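Local coordinates for protein deacylase (Burkholderia multivorans, PDB 5THW) that probably hydrolyses N-carbamoyl amino acids as a two-zinc amidase of the peptidase M20 family, at residues A[148-153]-A[401-406]. Residues are numbered along the deposited sequence; the frame is centred on the assembly and turned at random.
Sequences NEEGSR and ISHNEV. With ZN (zinc ion), chain F; URP (N-(aminocarbonyl)-beta-alanine), chain G.
H403 and E150 meet through a zinc ion, a worked example of a metal joining two loops whose backbones stay well separated: E150 CA and H403 CA are 10.0 Å apart. Taken in order, the loop 401-406 first offers S402, whose hydroxyl is hydrogen-bonded to Q214, a residue of the ligand pocket. H403 follows, with CG anti to its own carbonyl carbon (chi1 -73°), which sets the ring beside the backbone N with NE2 reaching the metal. H403 NE2 binds the zinc at 2.1 Å, while ND1 of the same ring is hydrogen-bonded to the carbonyl of N296 of the second subunit. From the loop 148-153, E150 grips the ion unevenly with both oxygens: OE2 lies 2.1 Å from the zinc and OE1 2.6 Å. Ring and carboxylate are turned 56° apart, and the 3.0 Å between H403 NE2 and E150 OE1 reflects their shared metal, not a hydrogen bond. Q108 donates to E150 OE1. D115, which also binds the other zinc, and the ligand oxygen complete the shell, O2 of N-(aminocarbonyl)-beta-alanine standing 2.3 Å from the zinc. Beyond the histidine, N404 OD1 accepts from the backbone N of V406, an Asx turn. E149, next to E150 in sequence, brings OE1 to 3.0 Å from the ligand N3. Zinc coordination of the urea oxygen probably polarises its C=O bond, consistent with activation of a carbamoyl group for hydrolysis; N296 of the second subunit is a second-shell residue of the zinc, and with H247 of that subunit it also bonds the ligand, so both subunits share the pocket.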
ATOM      1  N   ASN A 148       3.002   8.848  23.537  1.00 49.07           N
ATOM      2  CA  ASN A 148       2.458   8.772  22.180  1.00 46.53           C
ATOM      3  C   ASN A 148       1.836  10.103  21.754  1.00 41.95           C
ATOM      4  O   ASN A 148       0.696  10.167  21.279  1.00 40.14           O
ATOM      5  CB  ASN A 148       1.435   7.637  22.080  1.00 46.34           C
ATOM      6  CG  ASN A 148       0.985   7.379  20.649  1.00 42.04           C
ATOM      7  OD1 ASN A 148       1.802   7.309  19.738  1.00 39.55           O
ATOM      8  ND2 ASN A 148      -0.323   7.283  20.445  1.00 28.66           N
ATOM      9  N   GLU A 149       2.617  11.179  21.901  1.00 35.39           N
ATOM     10  CA  GLU A 149       2.119  12.499  21.511  1.00 45.33           C
ATOM     11  C   GLU A 149       1.982  12.621  20.001  1.00 40.70           C
ATOM     12  O   GLU A 149       1.056  13.277  19.515  1.00 34.34           O
ATOM     13  CB  GLU A 149       3.020  13.601  22.067  1.00 43.58           C
ATOM     14  CG  GLU A 149       2.519  15.004  21.810  1.00 32.51           C
ATOM     15  CD  GLU A 149       2.948  15.545  20.458  1.00 41.17           C
ATOM     16  OE1 GLU A 149       3.878  14.970  19.848  1.00 46.01           O
ATOM     17  OE2 GLU A 149       2.364  16.553  20.009  1.00 44.28           O
ATOM     18  N   GLU A 150       2.895  11.994  19.249  1.00 41.21           N
ATOM     19  CA  GLU A 150       2.927  12.153  17.796  1.00 39.48           C
ATOM     20  C   GLU A 150       1.654  11.648  17.133  1.00 38.07           C
ATOM     21  O   GLU A 150       1.228  12.199  16.111  1.00 38.14           O
ATOM     22  CB  GLU A 150       4.141  11.420  17.210  1.00 38.18           C
ATOM     23  CG  GLU A 150       5.476  12.113  17.444  1.00 38.49           C
ATOM     24  CD  GLU A 150       5.638  13.380  16.617  1.00 39.52           C
ATOM     25  OE1 GLU A 150       4.749  13.680  15.790  1.00 41.55           O
ATOM     26  OE2 GLU A 150       6.650  14.084  16.807  1.00 45.44           O
ATOM     27  N   GLY A 151       1.035  10.606  17.683  1.00 38.32           N
ATOM     28  CA  GLY A 151      -0.148  10.062  17.049  1.00 34.05           C
ATOM     29  C   GLY A 151       0.123   9.338  15.751  1.00 31.65           C
ATOM     30  O   GLY A 151      -0.782   9.195  14.926  1.00 35.74           O
ATOM     31  N   SER A 152       1.351   8.865  15.552  1.00 42.22           N
ATOM     32  CA  SER A 152       1.720   8.188  14.315  1.00 45.45           C
ATOM     33  C   SER A 152       1.500   6.680  14.411  1.00 43.08           C
ATOM     34  O   SER A 152       0.729   6.107  13.635  1.00 44.14           O
ATOM     35  CB  SER A 152       3.182   8.502  13.976  1.00 40.83           C
ATOM     36  OG  SER A 152       3.559   7.955  12.727  1.00 25.99           O
ATOM     37  N   ARG A 153       2.138   6.031  15.386  1.00 37.64           N
ATOM     38  CA  ARG A 153       1.965   4.589  15.529  1.00 45.84           C
ATOM     39  C   ARG A 153       0.574   4.244  16.048  1.00 39.95           C
ATOM     40  O   ARG A 153      -0.054   3.298  15.562  1.00 39.87           O
ATOM     41  CB  ARG A 153       3.042   4.011  16.445  1.00 43.33           C
ATOM     42  CG  ARG A 153       2.955   2.515  16.550  1.00 37.20           C
ATOM     43  CD  ARG A 153       3.939   1.967  17.549  1.00 40.40           C
ATOM     44  NE  ARG A 153       3.678   0.553  17.790  1.00 44.29           N
ATOM     45  CZ  ARG A 153       4.150  -0.128  18.827  1.00 45.00           C
ATOM     46  NH1 ARG A 153       4.912   0.477  19.730  1.00 41.18           N
ATOM     47  NH2 ARG A 153       3.840  -1.409  18.966  1.00 33.39           N
ATOM     48  N   ILE A 401      11.674  23.415   8.847  1.00 43.37           N
ATOM     49  CA  ILE A 401      11.273  22.043   8.565  1.00 47.20           C
ATOM     50  C   ILE A 401      11.278  21.206   9.843  1.00 45.57           C
ATOM     51  O   ILE A 401      12.206  21.277  10.661  1.00 37.29           O
ATOM     52  CB  ILE A 401      12.154  21.427   7.459  1.00 45.91           C
ATOM     53  CG1 ILE A 401      11.591  20.067   7.051  1.00 50.95           C
ATOM     54  CG2 ILE A 401      13.609  21.333   7.887  1.00 51.30           C
ATOM     55  CD1 ILE A 401      11.817  19.728   5.601  1.00 49.32           C
ATOM     56  N   SER A 402      10.220  20.415  10.015  1.00 41.50           N
ATOM     57  CA  SER A 402      10.104  19.415  11.070  1.00 33.32           C
ATOM     58  C   SER A 402       9.423  18.191  10.473  1.00 32.27           C
ATOM     59  O   SER A 402       8.879  18.237   9.362  1.00 37.87           O
ATOM     60  CB  SER A 402       9.318  19.936  12.282  1.00 39.72           C
ATOM     61  OG  SER A 402       9.327  19.001  13.356  1.00 40.90           O
ATOM     62  N   HIS A 403       9.456  17.085  11.220  1.00 26.60           N
ATOM     63  CA  HIS A 403       9.049  15.771  10.703  1.00 32.28           C
ATOM     64  C   HIS A 403       9.860  15.393   9.468  1.00 32.50           C
ATOM     65  O   HIS A 403       9.378  14.708   8.563  1.00 34.21           O
ATOM     66  CB  HIS A 403       7.545  15.699  10.423  1.00 34.09           C
ATOM     67  CG  HIS A 403       6.714  15.640  11.667  1.00 38.30           C
ATOM     68  ND1 HIS A 403       5.336  15.603  11.648  1.00 34.35           N
ATOM     69  CD2 HIS A 403       7.075  15.613  12.972  1.00 33.99           C
ATOM     70  CE1 HIS A 403       4.884  15.546  12.889  1.00 36.97           C
ATOM     71  NE2 HIS A 403       5.919  15.558  13.712  1.00 41.42           N
ATOM     72  N   ASN A 404      11.106  15.860   9.451  1.00 35.75           N
ATOM     73  CA  ASN A 404      12.126  15.493   8.488  1.00 29.45           C
ATOM     74  C   ASN A 404      13.406  15.319   9.291  1.00 39.93           C
ATOM     75  O   ASN A 404      13.625  16.013  10.291  1.00 32.74           O
ATOM     76  CB  ASN A 404      12.330  16.558   7.399  1.00 27.50           C
ATOM     77  CG  ASN A 404      13.142  16.037   6.204  1.00 42.82           C
ATOM     78  OD1 ASN A 404      14.342  15.766   6.319  1.00 41.28           O
ATOM     79  ND2 ASN A 404      12.482  15.905   5.045  1.00 33.58           N
ATOM     80  N   GLU A 405      14.237  14.366   8.864  1.00 40.38           N
ATOM     81  CA  GLU A 405      15.452  14.046   9.605  1.00 39.89           C
ATOM     82  C   GLU A 405      16.476  15.185   9.599  1.00 42.10           C
ATOM     83  O   GLU A 405      17.383  15.178  10.439  1.00 43.66           O
ATOM     84  CB  GLU A 405      16.043  12.744   9.068  1.00 43.99           C
ATOM     85  CG  GLU A 405      15.177  11.534   9.436  1.00 48.52           C
ATOM     86  CD  GLU A 405      15.314  10.363   8.471  1.00 54.26           C
ATOM     87  OE1 GLU A 405      16.414   9.771   8.398  1.00 51.99           O
ATOM     88  OE2 GLU A 405      14.315  10.031   7.786  1.00 52.11           O
ATOM     89  N   VAL A 406      16.356  16.162   8.691  1.00 42.03           N
ATOM     90  CA  VAL A 406      17.303  17.276   8.644  1.00 34.21           C
ATOM     91  C   VAL A 406      16.841  18.413   9.549  1.00 40.59           C
ATOM     92  O   VAL A 406      17.409  19.510   9.513  1.00 49.15           O
ATOM     93  CB  VAL A 406      17.508  17.802   7.209  1.00 35.88           C
ATOM     94  CG1 VAL A 406      17.965  16.689   6.280  1.00 39.96           C
ATOM     95  CG2 VAL A 406      16.242  18.496   6.690  1.00 30.33           C
TER
HETATM   96 ZN    ZN F 502       6.109  15.891  15.811  0.79 35.26          ZN
HETATM   97  O2  URP G 503       4.658  17.647  15.829  1.00 47.16           O
HETATM   98  C2  URP G 503       4.172  17.381  16.912  1.00 43.79           C
HETATM   99  N3  URP G 503       4.929  16.957  17.915  1.00 52.74           N
HETATM  100  N1  URP G 503       2.867  17.481  17.122  1.00 47.69           N
HETATM  101  C6  URP G 503       1.991  16.341  16.910  1.00 48.67           C
HETATM  102  C5  URP G 503       0.536  16.756  16.746  1.00 42.26           C
HETATM  103  C4  URP G 503       0.419  17.464  15.420  1.00 53.81           C
HETATM  104  O42 URP G 503       0.237  18.702  15.416  1.00 61.69           O
HETATM  105  O41 URP G 503       0.513  16.783  14.375  1.00 49.55           O